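Local coordinates for histidinol-phosphatase (PDB 3FVV), which probably dephosphorylates L-histidinol phosphate to L-histidinol in histidine biosynthesis, as a magnesium-dependent hydrolase of the haloacid dehalogenase (HAD) superfamily, at residues Leu6-Leu11 with Leu110-Thr115. Sequence-based numbering, arbitrary orientation.
Sequences LALFDL and LCALVT. With SO4 (sulfate ion), chain C.
Ala-7 and Phe-9 supply all the backbone groups on the 6-11 side that bond to strand 110-115: Ala-7 N to Leu-110 O (2.8 Å), Ala-112 N to Ala-7 O, Phe-9 N to Ala-112 O and Val-114 N to Phe-9 O (2.8 Å). This alternation, with strand directions 27° apart, identifies a parallel pair.

Apolar packing divides between the two faces. On one, Leu-6 and Leu-110 run side by side, CD1 to CD2 3.7 Å, and Leu-8 CD2 meets Ala-112 CB at 3.8 Å. On the other, the Phe-9 ring presents its edge, through CE2, to Cys-111 CB at 4.1 Å, while Leu-113 CD1 reaches Leu-11 CB.

Polar groups gather at the C-terminal ends, where sulfate O1 accepts bonds from Thr-115 OG1 (2.9 Å) and Leu-11 N (3.2 Å, bent to 141°). With CG anti to its backbone N (chi1 -176°), Asp-10 brings OD1 within 2.9 Å of the same oxygen; Lys-160 salt-bridges OD1 and Thr-14 bonds OD2. The sulfate probably marks the phosphate site, as in HAD phosphatases.

Strand 180-185 flanks strand 5-9 as its other parallel neighbour, while helices 95-106 and 119-128 pack against the face bearing Phe-9 and Leu-113.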
ATOM      1  N   LEU A   6      -8.421   7.082 -15.142  1.00 16.49           N
ATOM      2  CA  LEU A   6      -7.594   7.029 -13.931  1.00 15.66           C
ATOM      3  C   LEU A   6      -7.473   5.553 -13.548  1.00 15.26           C
ATOM      4  O   LEU A   6      -8.478   4.797 -13.573  1.00 13.66           O
ATOM      5  CB  LEU A   6      -8.271   7.781 -12.815  1.00 15.93           C
ATOM      6  CG  LEU A   6      -7.556   7.917 -11.481  1.00 13.55           C
ATOM      7  CD1 LEU A   6      -6.327   8.733 -11.642  1.00  9.81           C
ATOM      8  CD2 LEU A   6      -8.603   8.510 -10.501  1.00 10.86           C
ATOM      9  N   ALA A   7      -6.263   5.152 -13.171  1.00 12.80           N
ATOM     10  CA  ALA A   7      -6.066   3.813 -12.696  1.00 12.07           C
ATOM     11  C   ALA A   7      -5.343   3.783 -11.363  1.00 12.05           C
ATOM     12  O   ALA A   7      -4.157   4.151 -11.263  1.00 13.93           O
ATOM     13  CB  ALA A   7      -5.250   2.984 -13.804  1.00 11.27           C
ATOM     14  N   LEU A   8      -6.023   3.269 -10.353  1.00 11.79           N
ATOM     15  CA  LEU A   8      -5.510   3.182  -9.010  1.00 12.29           C
ATOM     16  C   LEU A   8      -5.278   1.708  -8.665  1.00 12.84           C
ATOM     17  O   LEU A   8      -6.138   0.837  -8.908  1.00 12.49           O
ATOM     18  CB  LEU A   8      -6.524   3.769  -8.014  1.00 12.31           C
ATOM     19  CG  LEU A   8      -6.965   5.219  -8.366  1.00 12.67           C
ATOM     20  CD1 LEU A   8      -8.081   5.691  -7.368  1.00 10.89           C
ATOM     21  CD2 LEU A   8      -5.819   6.198  -8.418  1.00 12.22           C
ATOM     22  N   PHE A   9      -4.129   1.463  -8.045  1.00 12.26           N
ATOM     23  CA  PHE A   9      -3.740   0.151  -7.601  1.00 12.53           C
ATOM     24  C   PHE A   9      -3.466   0.075  -6.119  1.00 12.50           C
ATOM     25  O   PHE A   9      -2.642   0.794  -5.600  1.00 12.07           O
ATOM     26  CB  PHE A   9      -2.507  -0.273  -8.378  1.00 11.67           C
ATOM     27  CG  PHE A   9      -2.676  -0.175  -9.830  1.00 12.95           C
ATOM     28  CD1 PHE A   9      -3.289  -1.197 -10.532  1.00 10.82           C
ATOM     29  CD2 PHE A   9      -2.264   0.955 -10.502  1.00 11.69           C
ATOM     30  CE1 PHE A   9      -3.460  -1.109 -11.875  1.00 11.28           C
ATOM     31  CE2 PHE A   9      -2.411   1.064 -11.865  1.00 14.54           C
ATOM     32  CZ  PHE A   9      -2.985   0.014 -12.567  1.00 12.76           C
ATOM     33  N   ASP A  10      -4.144  -0.836  -5.454  1.00 13.65           N
ATOM     34  CA  ASP A  10      -3.722  -1.306  -4.125  1.00 13.44           C
ATOM     35  C   ASP A  10      -2.381  -2.053  -4.263  1.00 12.99           C
ATOM     36  O   ASP A  10      -2.056  -2.559  -5.319  1.00 12.84           O
ATOM     37  CB  ASP A  10      -4.814  -2.247  -3.567  1.00 14.69           C
ATOM     38  CG  ASP A  10      -4.511  -2.720  -2.118  1.00 16.66           C
ATOM     39  OD1 ASP A  10      -4.260  -1.823  -1.247  1.00 17.60           O
ATOM     40  OD2 ASP A  10      -4.493  -3.950  -1.863  1.00 22.39           O
ATOM     41  N   LEU A  11      -1.580  -2.131  -3.209  1.00 13.97           N
ATOM     42  CA  LEU A  11      -0.317  -2.862  -3.269  1.00 12.90           C
ATOM     43  C   LEU A  11      -0.360  -4.258  -2.623  1.00 13.44           C
ATOM     44  O   LEU A  11      -0.236  -5.274  -3.325  1.00 12.10           O
ATOM     45  CB  LEU A  11       0.817  -2.063  -2.623  1.00 13.87           C
ATOM     46  CG  LEU A  11       2.190  -2.726  -2.619  1.00 13.71           C
ATOM     47  CD1 LEU A  11       2.654  -2.933  -4.012  1.00  9.24           C
ATOM     48  CD2 LEU A  11       3.264  -1.862  -1.793  1.00 15.37           C
ATOM     49  N   LEU A 110      -3.790   7.883 -16.174  1.00 13.02           N
ATOM     50  CA  LEU A 110      -3.095   8.444 -15.009  1.00 13.75           C
ATOM     51  C   LEU A 110      -3.051   7.350 -13.926  1.00 13.06           C
ATOM     52  O   LEU A 110      -4.078   6.954 -13.459  1.00 14.16           O
ATOM     53  CB  LEU A 110      -3.816   9.685 -14.481  1.00 13.83           C
ATOM     54  CG  LEU A 110      -3.238  10.292 -13.196  1.00 16.67           C
ATOM     55  CD1 LEU A 110      -1.755  10.636 -13.426  1.00 14.75           C
ATOM     56  CD2 LEU A 110      -4.096  11.509 -12.678  1.00 16.04           C
ATOM     57  N   CYS A 111      -1.875   6.888 -13.536  1.00 13.15           N
ATOM     58  CA  CYS A 111      -1.723   5.713 -12.638  1.00 14.00           C
ATOM     59  C   CYS A 111      -1.072   6.085 -11.292  1.00 13.93           C
ATOM     60  O   CYS A 111      -0.114   6.831 -11.249  1.00 13.95           O
ATOM     61  CB  CYS A 111      -0.860   4.634 -13.292  1.00 13.59           C
ATOM     62  SG  CYS A 111      -1.586   4.009 -14.808  1.00 17.98           S
ATOM     63  N   ALA A 112      -1.622   5.509 -10.208  1.00 14.37           N
ATOM     64  CA  ALA A 112      -1.184   5.749  -8.845  1.00 12.49           C
ATOM     65  C   ALA A 112      -1.314   4.447  -8.058  1.00 13.03           C
ATOM     66  O   ALA A 112      -2.288   3.651  -8.237  1.00 14.45           O
ATOM     67  CB  ALA A 112      -2.058   6.839  -8.168  1.00 12.58           C
ATOM     68  N   LEU A 113      -0.344   4.260  -7.170  1.00 11.72           N
ATOM     69  CA  LEU A 113      -0.374   3.240  -6.153  1.00 13.11           C
ATOM     70  C   LEU A 113      -0.980   3.843  -4.875  1.00 12.81           C
ATOM     71  O   LEU A 113      -0.521   4.905  -4.400  1.00 11.36           O
ATOM     72  CB  LEU A 113       1.041   2.690  -5.940  1.00 12.18           C
ATOM     73  CG  LEU A 113       1.294   1.400  -5.169  1.00 15.89           C
ATOM     74  CD1 LEU A 113       0.790   0.151  -5.863  1.00 17.20           C
ATOM     75  CD2 LEU A 113       2.826   1.235  -4.895  1.00 14.25           C
ATOM     76  N   VAL A 114      -2.035   3.182  -4.365  1.00 12.20           N
ATOM     77  CA  VAL A 114      -2.745   3.663  -3.188  1.00 11.32           C
ATOM     78  C   VAL A 114      -2.706   2.609  -2.096  1.00 12.21           C
ATOM     79  O   VAL A 114      -3.410   1.569  -2.189  1.00 12.70           O
ATOM     80  CB  VAL A 114      -4.231   4.028  -3.520  1.00 11.98           C
ATOM     81  CG1 VAL A 114      -4.815   4.866  -2.358  1.00  7.37           C
ATOM     82  CG2 VAL A 114      -4.330   4.780  -4.852  1.00  9.70           C
ATOM     83  N   THR A 115      -1.912   2.868  -1.057  1.00 11.94           N
ATOM     84  CA  THR A 115      -1.551   1.842  -0.101  1.00 12.49           C
ATOM     85  C   THR A 115      -1.400   2.368   1.330  1.00 13.08           C
ATOM     86  O   THR A 115      -0.869   3.448   1.547  1.00 11.89           O
ATOM     87  CB  THR A 115      -0.210   1.163  -0.563  1.00 13.68           C
ATOM     88  OG1 THR A 115       0.224   0.221   0.417  1.00 13.35           O
ATOM     89  CG2 THR A 115       0.872   2.206  -0.773  1.00 11.91           C
TER
HETATM   90  S   SO4 C 233      -2.431  -1.993   1.297  1.00 25.07           S
HETATM   91  O1  SO4 C 233      -1.646  -1.908   0.008  1.00 21.78           O
HETATM   92  O2  SO4 C 233      -3.213  -0.735   1.609  1.00 17.15           O
HETATM   93  O3  SO4 C 233      -3.216  -3.212   1.183  1.00 24.98           O
HETATM   94  O4  SO4 C 233      -1.530  -2.169   2.446  1.00 20.50           O